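PDB 3S03: motility protein B from Helicobacter pylori, which probably forms, together with MotA, the stator of the flagellar motor and may fasten the torque-generating machinery to the cell wall through its periplasmic OmpA-like domain. Local coordinates for residues A[27-32]-A[137-142]. Residues are numbered along the deposited sequence; the frame is centred on the assembly and turned at random.
Sequences LKLPSN and VEIFFS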
ATOM      1  N   LEU A  27     -10.685  -5.450 -11.377  1.00 30.89           N
ATOM      2  CA  LEU A  27     -11.915  -5.960 -11.955  1.00 30.35           C
ATOM      3  C   LEU A  27     -11.594  -6.650 -13.282  1.00 32.20           C
ATOM      4  O   LEU A  27     -11.328  -5.979 -14.288  1.00 34.02           O
ATOM      5  CB  LEU A  27     -12.911  -4.812 -12.167  1.00 29.29           C
ATOM      6  CG  LEU A  27     -14.327  -5.228 -12.584  1.00 39.46           C
ATOM      7  CD1 LEU A  27     -14.940  -6.195 -11.567  1.00 33.78           C
ATOM      8  CD2 LEU A  27     -15.220  -4.030 -12.821  1.00 26.35           C
ATOM      9  N   LYS A  28     -11.638  -7.981 -13.284  1.00 30.71           N
ATOM     10  CA  LYS A  28     -11.309  -8.760 -14.479  1.00 31.19           C
ATOM     11  C   LYS A  28     -12.524  -9.144 -15.327  1.00 36.01           C
ATOM     12  O   LYS A  28     -13.417  -9.861 -14.862  1.00 40.44           O
ATOM     13  CB  LYS A  28     -10.538 -10.016 -14.089  1.00 38.47           C
ATOM     14  CG  LYS A  28      -9.305  -9.743 -13.259  1.00 30.54           C
ATOM     15  CD  LYS A  28      -8.596 -11.026 -12.954  1.00 31.12           C
ATOM     16  CE  LYS A  28      -7.227 -10.784 -12.317  1.00 30.89           C
ATOM     17  NZ  LYS A  28      -6.716 -12.053 -11.709  1.00 32.30           N
ATOM     18  N   LEU A  29     -12.531  -8.680 -16.579  1.00 31.41           N
ATOM     19  CA  LEU A  29     -13.618  -8.935 -17.507  1.00 29.72           C
ATOM     20  C   LEU A  29     -13.073  -9.587 -18.784  1.00 31.05           C
ATOM     21  O   LEU A  29     -12.249  -8.977 -19.474  1.00 37.69           O
ATOM     22  CB  LEU A  29     -14.334  -7.614 -17.848  1.00 32.01           C
ATOM     23  CG  LEU A  29     -14.388  -6.523 -16.765  1.00 32.06           C
ATOM     24  CD1 LEU A  29     -14.726  -5.164 -17.359  1.00 20.65           C
ATOM     25  CD2 LEU A  29     -15.364  -6.906 -15.644  1.00 26.86           C
ATOM     26  N   PRO A  30     -13.530 -10.820 -19.114  1.00 34.96           N
ATOM     27  CA  PRO A  30     -13.063 -11.523 -20.333  1.00 36.03           C
ATOM     28  C   PRO A  30     -13.425 -10.754 -21.595  1.00 34.98           C
ATOM     29  O   PRO A  30     -14.157  -9.769 -21.530  1.00 42.31           O
ATOM     30  CB  PRO A  30     -13.807 -12.875 -20.287  1.00 33.55           C
ATOM     31  CG  PRO A  30     -14.135 -13.070 -18.839  1.00 45.47           C
ATOM     32  CD  PRO A  30     -14.439 -11.672 -18.321  1.00 43.59           C
ATOM     33  N   SER A  31     -12.912 -11.192 -22.737  1.00 35.03           N
ATOM     34  CA  SER A  31     -13.196 -10.525 -24.008  1.00 32.74           C
ATOM     35  C   SER A  31     -14.675 -10.571 -24.367  1.00 42.25           C
ATOM     36  O   SER A  31     -15.218  -9.574 -24.843  1.00 41.80           O
ATOM     37  CB  SER A  31     -12.362 -11.140 -25.135  1.00 33.21           C
ATOM     38  OG  SER A  31     -12.446 -10.379 -26.337  1.00 35.03           O
ATOM     39  N   ASN A  32     -15.322 -11.716 -24.122  1.00 42.16           N
ATOM     40  CA  ASN A  32     -16.714 -11.935 -24.537  1.00 44.13           C
ATOM     41  C   ASN A  32     -17.729 -10.963 -23.918  1.00 41.32           C
ATOM     42  O   ASN A  32     -18.765 -10.667 -24.521  1.00 46.59           O
ATOM     43  CB  ASN A  32     -17.141 -13.407 -24.347  1.00 43.89           C
ATOM     44  CG  ASN A  32     -17.399 -13.773 -22.884  1.00 58.30           C
ATOM     45  OD1 ASN A  32     -16.475 -14.115 -22.142  1.00 52.42           O
ATOM     46  ND2 ASN A  32     -18.666 -13.710 -22.471  1.00 46.61           N
ATOM     47  N   VAL A 137     -10.137  -7.454 -20.356  1.00 17.99           N
ATOM     48  CA  VAL A 137      -9.848  -6.100 -19.977  1.00 18.40           C
ATOM     49  C   VAL A 137      -9.784  -6.140 -18.445  1.00 20.82           C
ATOM     50  O   VAL A 137     -10.523  -6.888 -17.785  1.00 13.87           O
ATOM     51  CB  VAL A 137     -10.915  -5.060 -20.495  1.00 19.19           C
ATOM     52  CG1 VAL A 137     -10.757  -3.739 -19.786  1.00 17.58           C
ATOM     53  CG2 VAL A 137     -10.776  -4.818 -22.026  1.00 12.66           C
ATOM     54  N   GLU A 138      -8.873  -5.365 -17.884  1.00 18.28           N
ATOM     55  CA  GLU A 138      -8.759  -5.260 -16.443  1.00 23.74           C
ATOM     56  C   GLU A 138      -8.999  -3.811 -16.005  1.00 26.38           C
ATOM     57  O   GLU A 138      -8.349  -2.879 -16.485  1.00 29.87           O
ATOM     58  CB  GLU A 138      -7.373  -5.731 -15.991  1.00 17.78           C
ATOM     59  CG  GLU A 138      -7.361  -7.116 -15.322  1.00 22.97           C
ATOM     60  CD  GLU A 138      -5.950  -7.594 -14.978  1.00 27.32           C
ATOM     61  OE1 GLU A 138      -5.045  -6.729 -14.783  1.00 20.66           O
ATOM     62  OE2 GLU A 138      -5.746  -8.831 -14.914  1.00 23.96           O
ATOM     63  N   ILE A 139      -9.935  -3.620 -15.100  1.00 21.79           N
ATOM     64  CA  ILE A 139     -10.185  -2.295 -14.548  1.00 24.37           C
ATOM     65  C   ILE A 139      -9.497  -2.277 -13.210  1.00 21.72           C
ATOM     66  O   ILE A 139     -10.008  -2.857 -12.260  1.00 19.62           O
ATOM     67  CB  ILE A 139     -11.697  -2.076 -14.290  1.00 28.59           C
ATOM     68  CG1 ILE A 139     -12.520  -2.377 -15.547  1.00 22.63           C
ATOM     69  CG2 ILE A 139     -11.965  -0.679 -13.749  1.00 28.02           C
ATOM     70  CD1 ILE A 139     -12.548  -1.276 -16.553  1.00 26.53           C
ATOM     71  N   PHE A 140      -8.334  -1.640 -13.135  1.00 27.33           N
ATOM     72  CA  PHE A 140      -7.628  -1.513 -11.856  1.00 28.78           C
ATOM     73  C   PHE A 140      -8.026  -0.194 -11.187  1.00 31.06           C
ATOM     74  O   PHE A 140      -8.036   0.848 -11.847  1.00 28.05           O
ATOM     75  CB  PHE A 140      -6.114  -1.561 -12.071  1.00 39.14           C
ATOM     76  CG  PHE A 140      -5.303  -1.365 -10.803  1.00 44.87           C
ATOM     77  CD1 PHE A 140      -5.002  -2.448  -9.983  1.00 50.15           C
ATOM     78  CD2 PHE A 140      -4.833  -0.107 -10.444  1.00 35.70           C
ATOM     79  CE1 PHE A 140      -4.261  -2.278  -8.820  1.00 42.67           C
ATOM     80  CE2 PHE A 140      -4.094   0.061  -9.302  1.00 36.67           C
ATOM     81  CZ  PHE A 140      -3.819  -1.025  -8.478  1.00 41.12           C
ATOM     82  N   PHE A 141      -8.347  -0.259  -9.892  1.00 27.57           N
ATOM     83  CA  PHE A 141      -8.733   0.903  -9.081  1.00 22.89           C
ATOM     84  C   PHE A 141      -7.646   1.159  -8.068  1.00 28.57           C
ATOM     85  O   PHE A 141      -7.003   0.210  -7.622  1.00 43.91           O
ATOM     86  CB  PHE A 141     -10.022   0.619  -8.309  1.00 25.32           C
ATOM     87  CG  PHE A 141     -11.208   0.256  -9.178  1.00 26.87           C
ATOM     88  CD1 PHE A 141     -12.216   1.176  -9.406  1.00 21.67           C
ATOM     89  CD2 PHE A 141     -11.334  -1.024  -9.732  1.00 29.16           C
ATOM     90  CE1 PHE A 141     -13.328   0.848 -10.181  1.00 24.98           C
ATOM     91  CE2 PHE A 141     -12.444  -1.364 -10.511  1.00 32.39           C
ATOM     92  CZ  PHE A 141     -13.446  -0.423 -10.740  1.00 23.80           C
ATOM     93  N   SER A 142      -7.441   2.418  -7.684  1.00 30.49           N
ATOM     94  CA  SER A 142      -6.418   2.786  -6.696  1.00 25.53           C
ATOM     95  C   SER A 142      -6.408   4.294  -6.394  1.00 27.99           C
ATOM     96  O   SER A 142      -7.377   5.003  -6.669  1.00 32.94           O
ATOM     97  CB  SER A 142      -5.032   2.356  -7.181  1.00 23.12           C
ATOM     98  OG  SER A 142      -4.582   3.208  -8.212  1.00 30.28           O
TER
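Leu-27 and Ile-139 face each other as a hydrogen-bonded antiparallel pair, their side chains standing next to each other on the same face of the sheet, with CB of Leu-27 3.7 Å from CB of Ile-139. That same CB of Leu-27 meets the edge of the Phe-141 ring, 3.9 Å from CE2 and near the ring plane; Phe-141 comes two residues beyond Ile-139 along the strand. On the other side of Leu-27, Leu-29 slants across to Ile-139; with chi1 of Ile-139 at -53°, CG1 lies anti to its own carbonyl carbon and meets Leu-29 CD1 at 4.0 Å. Two reciprocal bond pairs fasten the strands. Leu-27 N gives to Ile-139 O (2.8 Å) and Ile-139 N to Leu-27 O; Leu-29 N gives to Val-137 O and Val-137 N to Leu-29 O (2.7 Å). On the other face, Lys-28 and Glu-138 form the non-hydrogen-bonded pair. Their extended chains stand side by side, CG of Lys-28 3.9 Å from CG of Glu-138 and Lys-28 CE 3.6 Å from Glu-138 OE2, but NZ stays 4.6 Å from that oxygen: Lys-28 makes its salt bridge with Glu-19, and Glu-138 with Arg-136. This is the pairing of strands 24-29 and 137-142 in the mixed sheet of the OmpA-like periplasmic domain, with strand 66-71 on the far side of 137-142. Helix 47-58 covers the leucine face through Tyr-50, Ile-54 and Ile-58, while helix 147-159 of the second subunit lays its Leu-155 on Phe-141 and its Phe-159 on Leu-27.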